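Local atomic coordinates of putative transcription factor (Chaetomium thermophilum, PDB entry 5D5W), a protein that binds heat-shock-element DNA through its HSF-type domain and probably controls genes that respond to osmotic and oxidative stress. Residues F55-V67 and D81-D93. Numbering follows the deposited sequence.
Sequences FVRQLNKYDFHKV and DAWEFKHPEFRAD. With nucleotides of chain A; nucleotides of chain C.
The ring of Phe-85 lies between two aliphatic groups: Leu-59 CD1 sits centrally over one face, 3.7 Å from the ring centroid, and Lys-66 CG lies over the opposite face, toward the rim; a flat side chain can take a methyl and a methylene this way. Phe-64 receives the CB of His-87 on one face and Leu-59 CD2 on the other, while its edge points at the face of Phe-90, planes 74° apart. Over Trp-83, the extended Lys-66 chain, its CG anti to the backbone N (chi1 -165°), carries NZ to 3.4 Å from the centroid of the six-membered ring, a cation-pi contact; lysine is long enough to reach both this ring and a DNA phosphate, with which NZ forms a salt bridge. Strand 65-66 joins strand 82-86 antiparallel, His-65 N hydrogen-bonding to Lys-86 O at 3.0 Å. On the DNA side, His-65 ND1, Asn-60 ND2 and the Lys-66 amide all donate to the phosphate of DT6 of chain A. Arg-57 lays its guanidinium over DA7 of chain A, with CZ 3.4 Å from C8, while NE hydrogen-bonds to a guanine O6; a leucine here would probably leave that O6 without its donor and the adenine without its flat cover. In this winged helix-turn-helix fold of the HSF family, Leu-59, Phe-64, Phe-85 and Phe-90 pack the recognition helix on the sheet, and polar groups beside them face the DNA.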
loop_
_atom_site.group_PDB
_atom_site.type_symbol
_atom_site.label_atom_id
_atom_site.label_comp_id
_atom_site.label_asym_id
_atom_site.label_seq_id
_atom_site.Cartn_x
_atom_site.Cartn_y
_atom_site.Cartn_z
ATOM N N PHE B 55 3.808 -7.278 2.396
ATOM C CA PHE B 55 4.856 -7.780 1.510
ATOM C C PHE B 55 6.098 -6.930 1.660
ATOM O O PHE B 55 7.203 -7.438 1.746
ATOM C CB PHE B 55 4.383 -7.736 0.056
ATOM C CG PHE B 55 5.407 -8.209 -0.940
ATOM C CD1 PHE B 55 5.794 -9.530 -0.974
ATOM C CD2 PHE B 55 5.970 -7.326 -1.840
ATOM C CE1 PHE B 55 6.733 -9.973 -1.887
ATOM C CE2 PHE B 55 6.901 -7.758 -2.765
ATOM C CZ PHE B 55 7.285 -9.090 -2.784
ATOM N N VAL B 56 5.906 -5.617 1.677
ATOM C CA VAL B 56 7.009 -4.696 1.864
ATOM C C VAL B 56 7.701 -4.934 3.209
ATOM O O VAL B 56 8.927 -4.972 3.274
ATOM C CB VAL B 56 6.532 -3.238 1.753
ATOM C CG1 VAL B 56 7.601 -2.270 2.259
ATOM C CG2 VAL B 56 6.166 -2.919 0.311
ATOM N N ARG B 57 6.920 -5.098 4.273
ATOM C CA ARG B 57 7.478 -5.311 5.609
ATOM C C ARG B 57 8.395 -6.517 5.649
ATOM O O ARG B 57 9.474 -6.445 6.207
ATOM C CB ARG B 57 6.376 -5.508 6.643
ATOM C CG ARG B 57 6.886 -5.669 8.074
ATOM C CD ARG B 57 7.204 -4.331 8.723
ATOM N NE ARG B 57 7.959 -4.470 9.971
ATOM C CZ ARG B 57 9.272 -4.700 10.044
ATOM N NH1 ARG B 57 10.008 -4.833 8.948
ATOM N NH2 ARG B 57 9.864 -4.803 11.231
ATOM N N GLN B 58 7.954 -7.627 5.068
ATOM C CA GLN B 58 8.776 -8.836 5.009
ATOM C C GLN B 58 10.086 -8.601 4.270
ATOM O O GLN B 58 11.116 -9.162 4.619
ATOM C CB GLN B 58 8.014 -9.972 4.311
ATOM C CG GLN B 58 7.033 -10.735 5.195
ATOM C CD GLN B 58 7.734 -11.667 6.172
ATOM O OE1 GLN B 58 8.319 -11.223 7.166
ATOM N NE2 GLN B 58 7.681 -12.961 5.894
ATOM N N LEU B 59 10.040 -7.795 3.223
ATOM C CA LEU B 59 11.236 -7.510 2.465
ATOM C C LEU B 59 12.222 -6.740 3.343
ATOM O O LEU B 59 13.388 -7.086 3.380
ATOM C CB LEU B 59 10.893 -6.752 1.169
ATOM C CG LEU B 59 10.141 -7.544 0.075
ATOM C CD1 LEU B 59 9.482 -6.612 -0.925
ATOM C CD2 LEU B 59 11.043 -8.521 -0.664
ATOM N N ASN B 60 11.764 -5.715 4.057
ATOM C CA ASN B 60 12.638 -4.993 5.008
ATOM C C ASN B 60 13.075 -5.845 6.209
ATOM O O ASN B 60 14.131 -5.617 6.789
ATOM C CB ASN B 60 11.957 -3.724 5.539
ATOM C CG ASN B 60 11.895 -2.614 4.519
ATOM O OD1 ASN B 60 10.949 -1.833 4.505
ATOM N ND2 ASN B 60 12.910 -2.524 3.665
ATOM N N LYS B 61 12.257 -6.819 6.580
ATOM C CA LYS B 61 12.550 -7.707 7.704
ATOM C C LYS B 61 13.717 -8.625 7.382
ATOM O O LYS B 61 14.523 -8.908 8.247
ATOM C CB LYS B 61 11.315 -8.548 8.057
ATOM C CG LYS B 61 11.157 -8.850 9.540
ATOM C CD LYS B 61 9.830 -9.550 9.821
ATOM C CE LYS B 61 9.500 -9.603 11.313
ATOM N NZ LYS B 61 8.534 -10.695 11.664
ATOM N N TYR B 62 13.786 -9.097 6.141
ATOM C CA TYR B 62 14.874 -9.959 5.673
ATOM C C TYR B 62 15.986 -9.195 4.927
ATOM O O TYR B 62 16.762 -9.784 4.166
ATOM C CB TYR B 62 14.314 -11.042 4.753
ATOM C CG TYR B 62 13.618 -12.176 5.457
ATOM C CD1 TYR B 62 14.217 -13.421 5.567
ATOM C CD2 TYR B 62 12.362 -12.008 5.999
ATOM C CE1 TYR B 62 13.573 -14.466 6.201
ATOM C CE2 TYR B 62 11.713 -13.048 6.629
ATOM C CZ TYR B 62 12.325 -14.269 6.722
ATOM O OH TYR B 62 11.672 -15.295 7.354
ATOM N N ASP B 63 16.039 -7.886 5.125
ATOM C CA ASP B 63 17.173 -7.073 4.700
ATOM C C ASP B 63 17.196 -6.725 3.196
ATOM O O ASP B 63 18.265 -6.463 2.630
ATOM C CB ASP B 63 18.490 -7.734 5.157
ATOM C CG ASP B 63 19.616 -6.732 5.388
ATOM O OD1 ASP B 63 19.348 -5.627 5.909
ATOM O OD2 ASP B 63 20.780 -7.065 5.058
ATOM N N PHE B 64 16.023 -6.689 2.560
ATOM C CA PHE B 64 15.893 -6.026 1.260
ATOM C C PHE B 64 15.728 -4.530 1.460
ATOM O O PHE B 64 15.209 -4.068 2.479
ATOM C CB PHE B 64 14.681 -6.517 0.471
ATOM C CG PHE B 64 14.818 -7.904 -0.058
ATOM C CD1 PHE B 64 14.598 -8.982 0.758
ATOM C CD2 PHE B 64 15.138 -8.121 -1.382
ATOM C CE1 PHE B 64 14.711 -10.267 0.275
ATOM C CE2 PHE B 64 15.258 -9.401 -1.881
ATOM C CZ PHE B 64 15.045 -10.476 -1.052
ATOM N N HIS B 65 16.156 -3.781 0.455
ATOM C CA HIS B 65 16.011 -2.345 0.436
ATOM C C HIS B 65 15.339 -1.981 -0.857
ATOM O O HIS B 65 15.444 -2.708 -1.838
ATOM C CB HIS B 65 17.381 -1.684 0.549
ATOM C CG HIS B 65 18.018 -1.887 1.888
ATOM N ND1 HIS B 65 17.999 -0.927 2.879
ATOM C CD2 HIS B 65 18.649 -2.962 2.419
ATOM C CE1 HIS B 65 18.616 -1.392 3.953
ATOM N NE2 HIS B 65 19.018 -2.625 3.700
ATOM N N LYS B 66 14.622 -0.868 -0.847
ATOM C CA LYS B 66 14.019 -0.339 -2.060
ATOM C C LYS B 66 15.043 0.499 -2.814
ATOM O O LYS B 66 15.887 1.152 -2.202
ATOM C CB LYS B 66 12.793 0.505 -1.723
ATOM C CG LYS B 66 11.919 0.788 -2.922
ATOM C CD LYS B 66 10.651 1.506 -2.525
ATOM C CE LYS B 66 9.917 2.032 -3.746
ATOM N NZ LYS B 66 8.726 2.840 -3.350
ATOM N N VAL B 67 14.957 0.478 -4.143
ATOM C CA VAL B 67 15.849 1.244 -5.017
ATOM C C VAL B 67 15.206 2.572 -5.417
ATOM O O VAL B 67 14.065 2.595 -5.881
ATOM C CB VAL B 67 16.150 0.450 -6.296
ATOM C CG1 VAL B 67 17.075 1.236 -7.218
ATOM C CG2 VAL B 67 16.730 -0.914 -5.938
ATOM N N ASP B 81 3.999 2.838 -11.357
ATOM C CA ASP B 81 3.944 2.400 -9.966
ATOM C C ASP B 81 4.780 1.131 -9.817
ATOM O O ASP B 81 4.282 0.069 -9.429
ATOM C CB ASP B 81 2.487 2.152 -9.547
ATOM C CG ASP B 81 1.615 3.399 -9.681
ATOM O OD1 ASP B 81 1.689 4.076 -10.732
ATOM O OD2 ASP B 81 0.845 3.693 -8.735
ATOM N N ALA B 82 6.060 1.261 -10.147
ATOM C CA ALA B 82 6.995 0.158 -10.083
ATOM C C ALA B 82 7.837 0.288 -8.822
ATOM O O ALA B 82 8.425 1.336 -8.559
ATOM C CB ALA B 82 7.884 0.149 -11.311
ATOM N N TRP B 83 7.877 -0.790 -8.047
ATOM C CA TRP B 83 8.645 -0.863 -6.821
ATOM C C TRP B 83 9.790 -1.818 -7.070
ATOM O O TRP B 83 9.557 -2.944 -7.495
ATOM C CB TRP B 83 7.768 -1.411 -5.696
ATOM C CG TRP B 83 6.700 -0.473 -5.270
ATOM C CD1 TRP B 83 5.689 0.024 -6.035
ATOM C CD2 TRP B 83 6.531 0.083 -3.968
ATOM N NE1 TRP B 83 4.904 0.867 -5.289
ATOM C CE2 TRP B 83 5.395 0.912 -4.012
ATOM C CE3 TRP B 83 7.233 -0.039 -2.762
ATOM C CZ2 TRP B 83 4.942 1.616 -2.895
ATOM C CZ3 TRP B 83 6.786 0.656 -1.658
ATOM C CH2 TRP B 83 5.655 1.477 -1.729
ATOM N N GLU B 84 11.017 -1.379 -6.812
ATOM C CA GLU B 84 12.183 -2.228 -7.011
ATOM C C GLU B 84 12.889 -2.480 -5.691
ATOM O O GLU B 84 13.164 -1.530 -4.960
ATOM C CB GLU B 84 13.149 -1.571 -7.987
ATOM C CG GLU B 84 14.263 -2.501 -8.431
ATOM C CD GLU B 84 15.216 -1.856 -9.409
ATOM O OE1 GLU B 84 15.058 -0.656 -9.702
ATOM O OE2 GLU B 84 16.134 -2.557 -9.881
ATOM N N PHE B 85 13.187 -3.749 -5.397
ATOM C CA PHE B 85 13.888 -4.123 -4.165
ATOM C C PHE B 85 15.143 -4.920 -4.432
ATOM O O PHE B 85 15.235 -5.638 -5.430
ATOM C CB PHE B 85 12.985 -4.934 -3.252
ATOM C CG PHE B 85 11.819 -4.162 -2.744
ATOM C CD1 PHE B 85 10.650 -4.088 -3.490
ATOM C CD2 PHE B 85 11.894 -3.493 -1.536
ATOM C CE1 PHE B 85 9.573 -3.366 -3.036
ATOM C CE2 PHE B 85 10.817 -2.767 -1.073
ATOM C CZ PHE B 85 9.655 -2.702 -1.829
ATOM N N LYS B 86 16.099 -4.804 -3.513
ATOM C CA LYS B 86 17.423 -5.384 -3.699
ATOM C C LYS B 86 18.008 -5.962 -2.411
ATOM O O LYS B 86 18.020 -5.321 -1.360
ATOM C CB LYS B 86 18.367 -4.327 -4.258
ATOM C CG LYS B 86 19.589 -4.883 -4.972
ATOM C CD LYS B 86 20.428 -3.747 -5.550
ATOM C CE LYS B 86 21.059 -4.096 -6.892
ATOM N NZ LYS B 86 21.212 -2.893 -7.764
ATOM N N HIS B 87 18.461 -7.200 -2.516
ATOM C CA HIS B 87 19.321 -7.818 -1.530
ATOM C C HIS B 87 20.581 -8.232 -2.298
ATOM O O HIS B 87 20.477 -8.749 -3.415
ATOM C CB HIS B 87 18.631 -9.028 -0.923
ATOM C CG HIS B 87 19.198 -9.464 0.390
ATOM N ND1 HIS B 87 20.487 -9.923 0.531
ATOM C CD2 HIS B 87 18.636 -9.541 1.618
ATOM C CE1 HIS B 87 20.703 -10.252 1.789
ATOM N NE2 HIS B 87 19.592 -10.033 2.470
ATOM N N PRO B 88 21.774 -7.977 -1.725
ATOM C CA PRO B 88 23.029 -8.332 -2.401
ATOM C C PRO B 88 23.163 -9.814 -2.776
ATOM O O PRO B 88 23.816 -10.138 -3.766
ATOM C CB PRO B 88 24.098 -7.960 -1.368
ATOM C CG PRO B 88 23.472 -6.901 -0.530
ATOM C CD PRO B 88 22.017 -7.246 -0.464
ATOM N N GLU B 89 22.541 -10.684 -1.988
ATOM C CA GLU B 89 22.651 -12.132 -2.133
ATOM C C GLU B 89 21.433 -12.794 -2.804
ATOM O O GLU B 89 21.425 -14.013 -3.003
ATOM C CB GLU B 89 22.860 -12.744 -0.747
ATOM C CG GLU B 89 24.021 -12.133 0.035
ATOM C CD GLU B 89 25.380 -12.640 -0.422
ATOM O OE1 GLU B 89 25.725 -13.789 -0.070
ATOM O OE2 GLU B 89 26.108 -11.896 -1.122
ATOM N N PHE B 90 20.408 -12.003 -3.125
ATOM C CA PHE B 90 19.217 -12.473 -3.858
ATOM C C PHE B 90 19.390 -12.063 -5.314
ATOM O O PHE B 90 19.195 -10.897 -5.660
ATOM C CB PHE B 90 17.947 -11.837 -3.269
ATOM C CG PHE B 90 16.646 -12.356 -3.846
ATOM C CD1 PHE B 90 16.153 -13.604 -3.485
ATOM C CD2 PHE B 90 15.885 -11.572 -4.700
ATOM C CE1 PHE B 90 14.947 -14.072 -3.991
ATOM C CE2 PHE B 90 14.681 -12.036 -5.203
ATOM C CZ PHE B 90 14.212 -13.286 -4.849
ATOM N N ARG B 91 19.796 -13.014 -6.153
ATOM C CA ARG B 91 19.985 -12.761 -7.582
ATOM C C ARG B 91 19.453 -13.917 -8.394
ATOM O O ARG B 91 19.283 -15.018 -7.881
ATOM C CB ARG B 91 21.455 -12.582 -7.922
ATOM C CG ARG B 91 22.237 -11.737 -6.945
ATOM C CD ARG B 91 23.494 -11.230 -7.612
ATOM N NE ARG B 91 24.481 -10.779 -6.641
ATOM C CZ ARG B 91 25.526 -10.005 -6.931
ATOM N NH1 ARG B 91 25.732 -9.573 -8.177
ATOM N NH2 ARG B 91 26.372 -9.653 -5.965
ATOM N N ALA B 92 19.224 -13.658 -9.677
ATOM C CA ALA B 92 18.596 -14.633 -10.573
ATOM C C ALA B 92 19.391 -15.942 -10.720
ATOM O O ALA B 92 18.804 -17.027 -10.762
ATOM C CB ALA B 92 18.359 -13.999 -11.937
ATOM N N ASP B 93 20.717 -15.826 -10.792
ATOM C CA ASP B 93 21.614 -16.985 -10.944
ATOM C C ASP B 93 22.076 -17.573 -9.596
ATOM O O ASP B 93 22.214 -18.790 -9.464
ATOM C CB ASP B 93 22.829 -16.610 -11.801
ATOM C CG ASP B 93 23.355 -15.218 -11.496
ATOM O OD1 ASP B 93 24.400 -15.106 -10.814
ATOM O OD2 ASP B 93 22.703 -14.235 -11.921
ATOM P P DT A 6 14.299 0.783 2.587
ATOM O OP1 DT A 6 15.737 0.507 2.340
ATOM O OP2 DT A 6 13.262 -0.031 1.905
ATOM O "O5'" DT A 6 14.055 0.707 4.156
ATOM C "C5'" DT A 6 14.860 1.504 5.029
ATOM C "C4'" DT A 6 14.415 1.298 6.455
ATOM O "O4'" DT A 6 13.104 1.871 6.607
ATOM C "C3'" DT A 6 14.297 -0.164 6.896
ATOM O "O3'" DT A 6 15.235 -0.414 7.950
ATOM C "C2'" DT A 6 12.849 -0.305 7.344
ATOM C "C1'" DT A 6 12.425 1.126 7.584
ATOM N N1 DT A 6 10.992 1.385 7.423
ATOM C C2 DT A 6 10.296 1.914 8.485
ATOM O O2 DT A 6 10.811 2.167 9.560
ATOM N N3 DT A 6 8.965 2.131 8.244
ATOM C C4 DT A 6 8.277 1.879 7.073
ATOM O O4 DT A 6 7.080 2.129 7.004
ATOM C C5 DT A 6 9.070 1.333 5.998
ATOM C C7 DT A 6 8.411 1.035 4.688
ATOM C C6 DT A 6 10.371 1.121 6.221
ATOM P P DA A 7 15.286 -1.834 8.703
ATOM O OP1 DA A 7 16.697 -2.074 9.103
ATOM O OP2 DA A 7 14.583 -2.848 7.874
ATOM O "O5'" DA A 7 14.425 -1.559 10.013
ATOM C "C5'" DA A 7 14.640 -0.346 10.765
ATOM C "C4'" DA A 7 13.717 -0.286 11.957
ATOM O "O4'" DA A 7 12.384 0.067 11.516
ATOM C "C3'" DA A 7 13.566 -1.600 12.717
ATOM O "O3'" DA A 7 13.456 -1.287 14.108
ATOM C "C2'" DA A 7 12.271 -2.162 12.161
ATOM C "C1'" DA A 7 11.464 -0.894 12.002
ATOM N N9 DA A 7 10.337 -0.961 11.071
ATOM C C8 DA A 7 10.310 -1.465 9.794
ATOM N N7 DA A 7 9.133 -1.388 9.220
ATOM C C5 DA A 7 8.330 -0.792 10.183
ATOM C C6 DA A 7 6.969 -0.442 10.197
ATOM N N6 DA A 7 6.145 -0.636 9.165
ATOM N N1 DA A 7 6.482 0.141 11.313
ATOM C C2 DA A 7 7.313 0.344 12.345
ATOM N N3 DA A 7 8.604 0.041 12.458
ATOM C C4 DA A 7 9.058 -0.528 11.330
ATOM P P DG C 2 8.567 -16.020 8.027
ATOM O OP1 DG C 2 8.703 -16.790 6.762
ATOM O OP2 DG C 2 9.431 -14.838 8.292
ATOM O "O5'" DG C 2 7.050 -15.551 8.133
ATOM C "C5'" DG C 2 5.985 -16.492 7.919
ATOM C "C4'" DG C 2 4.638 -15.808 7.962
ATOM O "O4'" DG C 2 4.318 -15.393 9.312
ATOM C "C3'" DG C 2 4.504 -14.552 7.103
ATOM O "O3'" DG C 2 3.174 -14.577 6.574
ATOM C "C2'" DG C 2 4.745 -13.430 8.098
ATOM C "C1'" DG C 2 4.102 -13.987 9.359
ATOM N N9 DG C 2 4.628 -13.505 10.633
ATOM C C8 DG C 2 5.947 -13.425 11.007
ATOM N N7 DG C 2 6.107 -13.005 12.234
ATOM C C5 DG C 2 4.814 -12.823 12.706
ATOM C C6 DG C 2 4.353 -12.380 13.973
ATOM O O6 DG C 2 5.018 -12.060 14.968
ATOM N N1 DG C 2 2.964 -12.322 14.021
ATOM C C2 DG C 2 2.123 -12.652 12.984
ATOM N N2 DG C 2 0.808 -12.536 13.226
ATOM N N3 DG C 2 2.542 -13.081 11.803
ATOM C C4 DG C 2 3.889 -13.139 11.734
#